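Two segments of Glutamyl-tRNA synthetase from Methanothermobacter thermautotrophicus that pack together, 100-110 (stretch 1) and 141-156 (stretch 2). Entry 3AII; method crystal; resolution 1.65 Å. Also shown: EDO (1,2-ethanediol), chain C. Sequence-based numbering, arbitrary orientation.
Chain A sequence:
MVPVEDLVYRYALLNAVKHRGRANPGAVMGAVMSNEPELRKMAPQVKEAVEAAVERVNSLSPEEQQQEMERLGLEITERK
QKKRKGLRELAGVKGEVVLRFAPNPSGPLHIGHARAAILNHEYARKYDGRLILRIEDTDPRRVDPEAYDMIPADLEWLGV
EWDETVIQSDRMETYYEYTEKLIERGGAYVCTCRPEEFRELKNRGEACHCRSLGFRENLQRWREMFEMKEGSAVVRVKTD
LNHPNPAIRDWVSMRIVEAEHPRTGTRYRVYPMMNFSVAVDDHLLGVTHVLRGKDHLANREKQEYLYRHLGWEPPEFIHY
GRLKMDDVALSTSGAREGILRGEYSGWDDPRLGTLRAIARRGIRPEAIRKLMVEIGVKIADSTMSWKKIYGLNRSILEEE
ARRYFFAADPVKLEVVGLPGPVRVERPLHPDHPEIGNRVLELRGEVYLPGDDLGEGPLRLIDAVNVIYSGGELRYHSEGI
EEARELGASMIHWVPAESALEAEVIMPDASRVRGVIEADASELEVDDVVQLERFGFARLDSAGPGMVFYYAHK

Stretch 1, residues 100-110: RFAPNPSGPLH
Stretch 2, residues 141-156: RRVDPEAYDMIPADLE

A proline-rich loop can dock on a helix with few hydrogen bonds, here one at P105 and one at L109. Stretch 1 leaves a strand at F101 (chi1 t) and runs as a loop whose CA atoms pair S106 with D144 (5.1 Å), G107 with A147 (5.0 Å) and P108 with I151 (5.5 Å), so the two stretches run in the same direction, each step along the loop matching three or four residues of stretch 2. D144 to A147 form a type I turn leading into the helix, kinked at P152, whose nitrogen has no hydrogen to give.

D144 N donates to P105 O at 2.8 Å; its side chain, chi1 t, accepts a weak capping bond from E146 N to OD2 (3.3 Å). Further along the helix, D154 (m, chi2 -6°) brings OD2 to 2.9 Å from L109 N, while water 1 donates to both that OD2 and L109 O.

Around these anchors the packing is mostly apolar. P105 CB lies 3.9 Å from A147 CB and over one face of the Y148 ring (m). I151 (m, t) extends CD1 to 3.8 Å from N104 O, and its CG1 lies 3.9 Å from CD2 of L109 (m, t). M150 (m, t, m) folds CE to 3.4 Å from P108 CD. L155 (m, t) places CD2 3.8 Å from F101 CE2. G107, at phi/psi 163/-171, is extended; a CB there would meet P108 CD.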

# COMPACT_ATOMS: atom_id res chain seq x y z
N ARG A 100 10.53 -3.09 15.01
CA ARG A 100 9.70 -4.11 14.38
C ARG A 100 8.69 -3.48 13.44
O ARG A 100 8.36 -2.28 13.54
CB ARG A 100 9.00 -4.99 15.43
CG ARG A 100 7.66 -4.43 15.97
CD ARG A 100 7.79 -3.15 16.75
NE ARG A 100 6.84 -3.12 17.87
CZ ARG A 100 5.65 -2.53 17.84
NH1 ARG A 100 5.23 -1.88 16.75
NH2 ARG A 100 4.86 -2.58 18.91
N PHE A 101 8.23 -4.28 12.48
CA PHE A 101 7.12 -3.89 11.60
C PHE A 101 6.10 -4.99 11.85
O PHE A 101 6.43 -6.16 11.70
CB PHE A 101 7.55 -3.89 10.12
CG PHE A 101 6.39 -3.76 9.17
CD1 PHE A 101 5.52 -2.68 9.26
CD2 PHE A 101 6.16 -4.72 8.20
CE1 PHE A 101 4.44 -2.56 8.39
CE2 PHE A 101 5.08 -4.62 7.33
CZ PHE A 101 4.21 -3.54 7.43
N ALA A 102 4.89 -4.61 12.25
CA ALA A 102 3.96 -5.60 12.81
C ALA A 102 2.56 -5.52 12.19
O ALA A 102 1.62 -5.05 12.85
CB ALA A 102 3.87 -5.45 14.33
N PRO A 103 2.42 -5.99 10.95
CA PRO A 103 1.12 -5.91 10.27
C PRO A 103 0.21 -7.06 10.66
O PRO A 103 0.69 -8.10 11.10
CB PRO A 103 1.50 -6.06 8.79
CG PRO A 103 2.73 -6.94 8.82
CD PRO A 103 3.46 -6.59 10.10
N ASN A 104 -1.10 -6.86 10.50
CA ASN A 104 -2.05 -7.98 10.60
C ASN A 104 -2.21 -8.63 9.24
O ASN A 104 -2.09 -7.97 8.21
CB ASN A 104 -3.42 -7.48 11.06
CG ASN A 104 -3.33 -6.63 12.30
OD1 ASN A 104 -2.96 -7.11 13.37
ND2 ASN A 104 -3.68 -5.36 12.17
N PRO A 105 -2.50 -9.94 9.21
CA PRO A 105 -2.65 -10.58 7.91
C PRO A 105 -4.07 -10.50 7.34
O PRO A 105 -4.61 -11.51 6.91
CB PRO A 105 -2.28 -12.03 8.21
CG PRO A 105 -2.79 -12.23 9.61
CD PRO A 105 -2.61 -10.90 10.33
N SER A 106 -4.65 -9.31 7.34
CA SER A 106 -6.01 -9.12 6.81
C SER A 106 -6.02 -9.01 5.28
O SER A 106 -7.08 -9.00 4.65
CB SER A 106 -6.64 -7.89 7.44
OG SER A 106 -5.84 -6.75 7.21
N GLY A 107 -4.83 -8.93 4.70
CA GLY A 107 -4.65 -8.86 3.25
C GLY A 107 -3.24 -8.36 3.00
O GLY A 107 -2.46 -8.26 3.93
N PRO A 108 -2.91 -8.03 1.74
CA PRO A 108 -1.56 -7.54 1.43
C PRO A 108 -1.39 -6.09 1.88
O PRO A 108 -2.37 -5.46 2.30
CB PRO A 108 -1.50 -7.64 -0.09
CG PRO A 108 -2.91 -7.39 -0.51
CD PRO A 108 -3.78 -8.05 0.56
N LEU A 109 -0.17 -5.55 1.79
CA LEU A 109 0.11 -4.20 2.29
C LEU A 109 -0.46 -3.06 1.44
O LEU A 109 -0.55 -3.15 0.21
CB LEU A 109 1.61 -4.00 2.45
CG LEU A 109 2.36 -5.02 3.31
CD1 LEU A 109 3.80 -4.58 3.48
CD2 LEU A 109 1.66 -5.17 4.68
N HIS A 110 -0.85 -1.98 2.11
CA HIS A 110 -1.25 -0.76 1.42
C HIS A 110 -0.29 0.38 1.74
O HIS A 110 0.71 0.19 2.41
CB HIS A 110 -2.71 -0.40 1.72
CG HIS A 110 -3.03 -0.32 3.18
ND1 HIS A 110 -2.57 0.69 3.99
CD2 HIS A 110 -3.77 -1.13 3.98
CE1 HIS A 110 -3.01 0.50 5.22
NE2 HIS A 110 -3.74 -0.59 5.24
N ARG A 141 -10.87 -14.59 13.11
CA ARG A 141 -11.88 -14.27 12.09
C ARG A 141 -11.43 -13.23 11.07
O ARG A 141 -12.13 -12.98 10.09
CB ARG A 141 -13.18 -13.80 12.74
CG ARG A 141 -13.87 -14.89 13.55
CD ARG A 141 -15.30 -14.52 13.91
NE ARG A 141 -15.96 -15.60 14.65
CZ ARG A 141 -16.11 -15.62 15.97
NH1 ARG A 141 -15.67 -14.61 16.71
NH2 ARG A 141 -16.72 -16.65 16.55
N ARG A 142 -10.27 -12.62 11.31
CA ARG A 142 -9.78 -11.54 10.44
C ARG A 142 -8.50 -11.92 9.70
O ARG A 142 -7.78 -11.05 9.22
CB ARG A 142 -9.53 -10.27 11.25
CG ARG A 142 -10.70 -9.86 12.13
CD ARG A 142 -11.87 -9.31 11.32
NE ARG A 142 -13.13 -9.36 12.07
CZ ARG A 142 -13.41 -8.59 13.12
NH1 ARG A 142 -12.52 -7.70 13.55
NH2 ARG A 142 -14.58 -8.71 13.73
N VAL A 143 -8.22 -13.21 9.62
CA VAL A 143 -7.03 -13.66 8.91
C VAL A 143 -7.31 -14.04 7.47
O VAL A 143 -8.20 -14.85 7.18
CB VAL A 143 -6.39 -14.86 9.61
CG1 VAL A 143 -5.25 -15.41 8.76
CG2 VAL A 143 -5.92 -14.47 11.01
N ASP A 144 -6.55 -13.45 6.55
CA ASP A 144 -6.57 -13.87 5.16
C ASP A 144 -5.37 -14.77 4.93
O ASP A 144 -4.22 -14.33 4.99
CB ASP A 144 -6.51 -12.64 4.25
CG ASP A 144 -6.60 -13.01 2.79
OD1 ASP A 144 -6.59 -12.09 1.95
OD2 ASP A 144 -6.69 -14.21 2.48
N PRO A 145 -5.62 -16.06 4.69
CA PRO A 145 -4.57 -17.07 4.58
C PRO A 145 -3.50 -16.68 3.56
O PRO A 145 -2.33 -17.01 3.75
CB PRO A 145 -5.33 -18.31 4.08
CG PRO A 145 -6.72 -18.10 4.51
CD PRO A 145 -6.96 -16.63 4.46
N GLU A 146 -3.89 -15.99 2.49
CA GLU A 146 -2.95 -15.64 1.44
C GLU A 146 -1.94 -14.57 1.89
O GLU A 146 -0.85 -14.45 1.34
CB GLU A 146 -3.70 -15.19 0.18
CG GLU A 146 -4.56 -13.96 0.39
CD GLU A 146 -5.63 -13.78 -0.68
OE1 GLU A 146 -5.62 -14.54 -1.67
OE2 GLU A 146 -6.48 -12.87 -0.53
N ALA A 147 -2.31 -13.80 2.91
CA ALA A 147 -1.47 -12.69 3.36
C ALA A 147 -0.13 -13.11 3.95
O ALA A 147 0.82 -12.33 3.94
CB ALA A 147 -2.24 -11.81 4.35
N TYR A 148 -0.05 -14.31 4.51
CA TYR A 148 1.21 -14.74 5.10
C TYR A 148 2.34 -14.71 4.08
O TYR A 148 3.47 -14.35 4.41
CB TYR A 148 1.10 -16.14 5.70
CG TYR A 148 0.20 -16.21 6.91
CD1 TYR A 148 0.64 -15.79 8.16
CD2 TYR A 148 -1.10 -16.68 6.80
CE1 TYR A 148 -0.18 -15.85 9.27
CE2 TYR A 148 -1.93 -16.74 7.89
CZ TYR A 148 -1.48 -16.33 9.12
OH TYR A 148 -2.32 -16.40 10.20
N ASP A 149 2.03 -15.10 2.85
CA ASP A 149 3.04 -15.05 1.80
C ASP A 149 3.10 -13.70 1.10
O ASP A 149 4.17 -13.28 0.64
CB ASP A 149 2.80 -16.16 0.77
CG ASP A 149 3.11 -17.54 1.32
OD1 ASP A 149 3.98 -17.66 2.21
OD2 ASP A 149 2.48 -18.51 0.86
N MET A 150 1.96 -13.01 1.02
CA MET A 150 1.91 -11.74 0.28
C MET A 150 2.70 -10.63 0.98
O MET A 150 3.39 -9.84 0.33
CB MET A 150 0.47 -11.28 0.03
CG MET A 150 -0.31 -12.15 -0.94
SD MET A 150 -1.91 -11.41 -1.32
CE MET A 150 -2.58 -11.17 0.33
N ILE A 151 2.60 -10.58 2.30
CA ILE A 151 3.25 -9.53 3.06
C ILE A 151 4.77 -9.50 2.90
O ILE A 151 5.34 -8.45 2.62
CB ILE A 151 2.81 -9.56 4.54
CG1 ILE A 151 1.38 -9.02 4.65
CG2 ILE A 151 3.77 -8.75 5.41
CD1 ILE A 151 0.74 -9.22 6.03
N PRO A 152 5.44 -10.64 3.06
CA PRO A 152 6.89 -10.53 2.86
C PRO A 152 7.27 -10.19 1.42
O PRO A 152 8.26 -9.50 1.18
CB PRO A 152 7.42 -11.92 3.26
CG PRO A 152 6.20 -12.78 3.47
CD PRO A 152 5.05 -11.89 3.74
N ALA A 153 6.50 -10.67 0.46
CA ALA A 153 6.75 -10.33 -0.93
C ALA A 153 6.64 -8.81 -1.15
O ALA A 153 7.44 -8.20 -1.88
CB ALA A 153 5.80 -11.09 -1.85
N ASP A 154 5.63 -8.19 -0.52
CA ASP A 154 5.43 -6.74 -0.63
C ASP A 154 6.59 -5.99 -0.01
O ASP A 154 7.03 -4.97 -0.54
CB ASP A 154 4.13 -6.30 0.06
CG ASP A 154 2.86 -6.78 -0.67
OD1 ASP A 154 2.92 -7.37 -1.78
OD2 ASP A 154 1.77 -6.59 -0.10
N LEU A 155 7.08 -6.48 1.13
CA LEU A 155 8.24 -5.88 1.79
C LEU A 155 9.48 -5.95 0.90
O LEU A 155 10.25 -4.99 0.83
CB LEU A 155 8.52 -6.58 3.11
CG LEU A 155 7.55 -6.21 4.21
CD1 LEU A 155 7.81 -7.03 5.48
CD2 LEU A 155 7.68 -4.72 4.51
N GLU A 156 9.68 -7.09 0.26
CA GLU A 156 10.81 -7.25 -0.66
C GLU A 156 10.68 -6.23 -1.78
O GLU A 156 11.66 -5.58 -2.15
CB GLU A 156 10.86 -8.69 -1.22
CG GLU A 156 11.27 -9.77 -0.20
CD GLU A 156 11.05 -11.17 -0.72
OE1 GLU A 156 10.36 -11.33 -1.75
OE2 GLU A 156 11.55 -12.14 -0.10
C1 EDO C . 3.99 -5.73 -4.29
O1 EDO C . 4.27 -7.13 -4.05
C2 EDO C . 4.42 -5.39 -5.72
O2 EDO C . 3.65 -6.17 -6.64
O HOH W 1 0.08 -5.12 -1.83